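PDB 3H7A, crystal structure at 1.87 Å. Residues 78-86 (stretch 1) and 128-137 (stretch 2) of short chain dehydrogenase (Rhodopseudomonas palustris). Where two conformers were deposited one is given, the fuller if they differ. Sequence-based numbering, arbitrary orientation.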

# COMPACT_ATOMS: atom_id res chain seq x y z
N ALA B 78 7.85 -9.63 -34.87
CA ALA B 78 6.42 -9.84 -34.60
C ALA B 78 5.59 -8.77 -35.27
O ALA B 78 4.64 -9.10 -35.97
N ASP B 79 5.98 -7.51 -35.11
CA ASP B 79 5.24 -6.42 -35.73
C ASP B 79 5.29 -6.44 -37.27
O ASP B 79 4.34 -6.01 -37.93
N ALA B 80 6.40 -6.93 -37.83
CA ALA B 80 6.57 -7.01 -39.28
C ALA B 80 5.62 -8.05 -39.87
O ALA B 80 5.07 -7.85 -40.95
N HIS B 81 5.43 -9.14 -39.13
CA HIS B 81 4.50 -10.22 -39.49
C HIS B 81 3.04 -9.74 -39.61
O HIS B 81 2.38 -9.95 -40.65
N ALA B 82 2.56 -9.10 -38.55
CA ALA B 82 1.24 -8.48 -38.46
C ALA B 82 1.34 -7.51 -37.28
O ALA B 82 2.13 -7.74 -36.36
N PRO B 83 0.56 -6.41 -37.30
CA PRO B 83 0.60 -5.42 -36.23
C PRO B 83 0.65 -6.03 -34.82
O PRO B 83 -0.20 -6.84 -34.46
N LEU B 84 1.69 -5.67 -34.07
CA LEU B 84 1.85 -6.11 -32.70
C LEU B 84 0.77 -5.46 -31.82
O LEU B 84 0.76 -4.23 -31.65
N GLU B 85 -0.13 -6.28 -31.28
CA GLU B 85 -1.25 -5.78 -30.47
C GLU B 85 -1.19 -6.05 -28.97
O GLU B 85 -1.79 -5.32 -28.19
N VAL B 86 -0.51 -7.13 -28.59
CA VAL B 86 -0.36 -7.49 -27.18
C VAL B 86 1.06 -8.00 -26.95
O VAL B 86 1.53 -8.83 -27.71
N LEU B 128 6.52 0.25 -31.13
CA LEU B 128 5.78 -0.39 -32.22
C LEU B 128 4.27 -0.13 -32.16
O LEU B 128 3.67 0.19 -33.19
N MET B 129 3.68 -0.23 -30.97
CA MET B 129 2.23 -0.09 -30.79
C MET B 129 1.71 1.33 -31.02
O MET B 129 0.63 1.52 -31.58
N LEU B 130 2.49 2.33 -30.59
CA LEU B 130 2.11 3.74 -30.75
C LEU B 130 1.96 4.15 -32.22
O LEU B 130 1.11 4.99 -32.56
N ALA B 131 2.76 3.53 -33.09
CA ALA B 131 2.62 3.69 -34.54
C ALA B 131 1.27 3.19 -35.06
O ALA B 131 0.75 3.72 -36.05
N HIS B 132 0.69 2.19 -34.40
CA HIS B 132 -0.63 1.67 -34.75
C HIS B 132 -1.74 2.37 -33.97
O HIS B 132 -2.92 2.21 -34.28
N GLY B 133 -1.34 3.13 -32.95
CA GLY B 133 -2.26 3.92 -32.13
C GLY B 133 -3.03 3.17 -31.06
O GLY B 133 -3.96 3.72 -30.48
N GLN B 134 -2.64 1.92 -30.80
CA GLN B 134 -3.30 1.05 -29.82
C GLN B 134 -2.40 -0.15 -29.47
O GLN B 134 -1.47 -0.47 -30.21
N GLY B 135 -2.70 -0.81 -28.35
CA GLY B 135 -1.96 -1.99 -27.90
C GLY B 135 -2.15 -2.27 -26.43
O GLY B 135 -2.74 -1.47 -25.70
N LYS B 136 -1.69 -3.45 -26.00
CA LYS B 136 -1.75 -3.85 -24.59
C LYS B 136 -0.40 -4.45 -24.20
O LYS B 136 0.16 -5.27 -24.92
N ILE B 137 0.13 -4.01 -23.06
CA ILE B 137 1.43 -4.47 -22.57
C ILE B 137 1.29 -4.95 -21.15
O ILE B 137 1.12 -4.15 -20.23

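His132, Leu84 and Glu85 anchor the contact between the two stretches. His132 covers the most surface. Its CA-to-CB bond points toward stretch 1, and chi1 is m. The imidazole NE2 donates to Asp79 OD1 at 2.8 Å, near the ring plane, with a weak second bond from NE2 to Asp79 OD2 at 3.4 Å. Asp79 also points toward the other stretch, with chi1 t. Its OD1 accepts a nearly straight bond from Leu84 N at 2.8 Å, so one oxygen ties the histidine to the start of the strand. Water 1 donates to Asp79 OD2 at 2.5 Å and to Leu128 O at 2.9 Å. Pro83 lies over one face of the ring, its CB 3.9 Å from the ring centroid in a CH-pi contact.

Leu84 (chi1 t, chi2 p) starts out sideways, but its end comes nearer. Its CD2 meets CD1 of Leu128 at 3.8 Å, and its CG lies 4.1 Å from CE of Met129. Both partners have chi1 m and chi2 t.

Glu85 points away at CB, with chi1 off-well at -94°. Water 3 links its carboxylate to Gln134: it donates to Glu85 OE2 at 2.8 Å and accepts from Gln134 NE2 at 3.0 Å. Beyond, Val86 and Lys136 share one sheet face, with Val86 CG2 4.4 Å from Lys136 CB.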

# COMPACT_ATOMS: atom_id res chain seq x y z
CB ALA B 78 6.12 -9.91 -33.10
CB ASP B 79 5.74 -5.06 -35.22
CG ASP B 79 4.80 -3.94 -35.58
OD1 ASP B 79 3.63 -3.96 -35.14
OD2 ASP B 79 5.21 -3.03 -36.33
CB ALA B 80 8.02 -7.31 -39.65
CB HIS B 81 4.61 -11.31 -38.44
CG HIS B 81 3.89 -12.57 -38.77
ND1 HIS B 81 4.54 -13.70 -39.23
CD2 HIS B 81 2.58 -12.91 -38.65
CE1 HIS B 81 3.66 -14.68 -39.39
NE2 HIS B 81 2.47 -14.22 -39.06
CB ALA B 82 0.19 -9.54 -38.18
CB PRO B 83 -0.69 -4.64 -36.42
CG PRO B 83 -0.90 -4.67 -37.89
CD PRO B 83 -0.42 -6.02 -38.34
CB LEU B 84 3.26 -5.76 -32.19
CG LEU B 84 3.57 -6.16 -30.75
CD1 LEU B 84 3.59 -7.64 -30.55
CD2 LEU B 84 4.90 -5.57 -30.35
CB GLU B 85 -2.58 -6.27 -31.02
CG GLU B 85 -3.16 -5.24 -31.95
CD GLU B 85 -4.31 -5.72 -32.76
OE1 GLU B 85 -5.09 -6.57 -32.25
OE2 GLU B 85 -4.45 -5.24 -33.91
CB VAL B 86 -1.38 -8.59 -26.77
CG1 VAL B 86 -1.27 -8.94 -25.27
CG2 VAL B 86 -2.80 -8.17 -27.09
CB LEU B 128 6.05 -1.89 -32.24
CG LEU B 128 7.51 -2.28 -32.46
CD1 LEU B 128 7.76 -3.70 -32.02
CD2 LEU B 128 7.95 -2.07 -33.89
CB MET B 129 1.80 -0.59 -29.41
CG MET B 129 1.82 -2.08 -29.21
SD MET B 129 1.80 -2.51 -27.45
CE MET B 129 1.71 -4.28 -27.60
CB LEU B 130 3.08 4.67 -30.01
CG LEU B 130 2.91 4.75 -28.48
CD1 LEU B 130 4.14 5.37 -27.81
CD2 LEU B 130 1.66 5.51 -28.09
CB ALA B 131 3.77 3.00 -35.25
CB HIS B 132 -0.72 0.16 -34.55
CG HIS B 132 0.32 -0.62 -35.30
ND1 HIS B 132 0.34 -0.71 -36.67
CD2 HIS B 132 1.38 -1.34 -34.86
CE1 HIS B 132 1.36 -1.45 -37.05
NE2 HIS B 132 2.01 -1.84 -35.97
CB GLN B 134 -4.65 0.54 -30.36
CG GLN B 134 -4.53 -0.36 -31.59
CD GLN B 134 -5.84 -1.02 -32.01
OE1 GLN B 134 -6.90 -0.79 -31.42
NE2 GLN B 134 -5.77 -1.85 -33.04
CB LYS B 136 -2.92 -4.80 -24.31
CG LYS B 136 -4.33 -4.20 -24.60
CD LYS B 136 -5.46 -4.78 -23.75
CE LYS B 136 -6.76 -3.94 -23.86
NZ LYS B 136 -7.79 -4.25 -22.80
CB ILE B 137 2.50 -3.36 -22.57
CG1 ILE B 137 2.58 -2.67 -23.93
CG2 ILE B 137 3.85 -3.96 -22.16
CD1 ILE B 137 3.47 -1.45 -23.99
O HOH W 1 4.75 -0.64 -35.78
O HOH W 2 -1.26 -2.38 -32.18
O HOH W 3 -3.15 -2.73 -34.13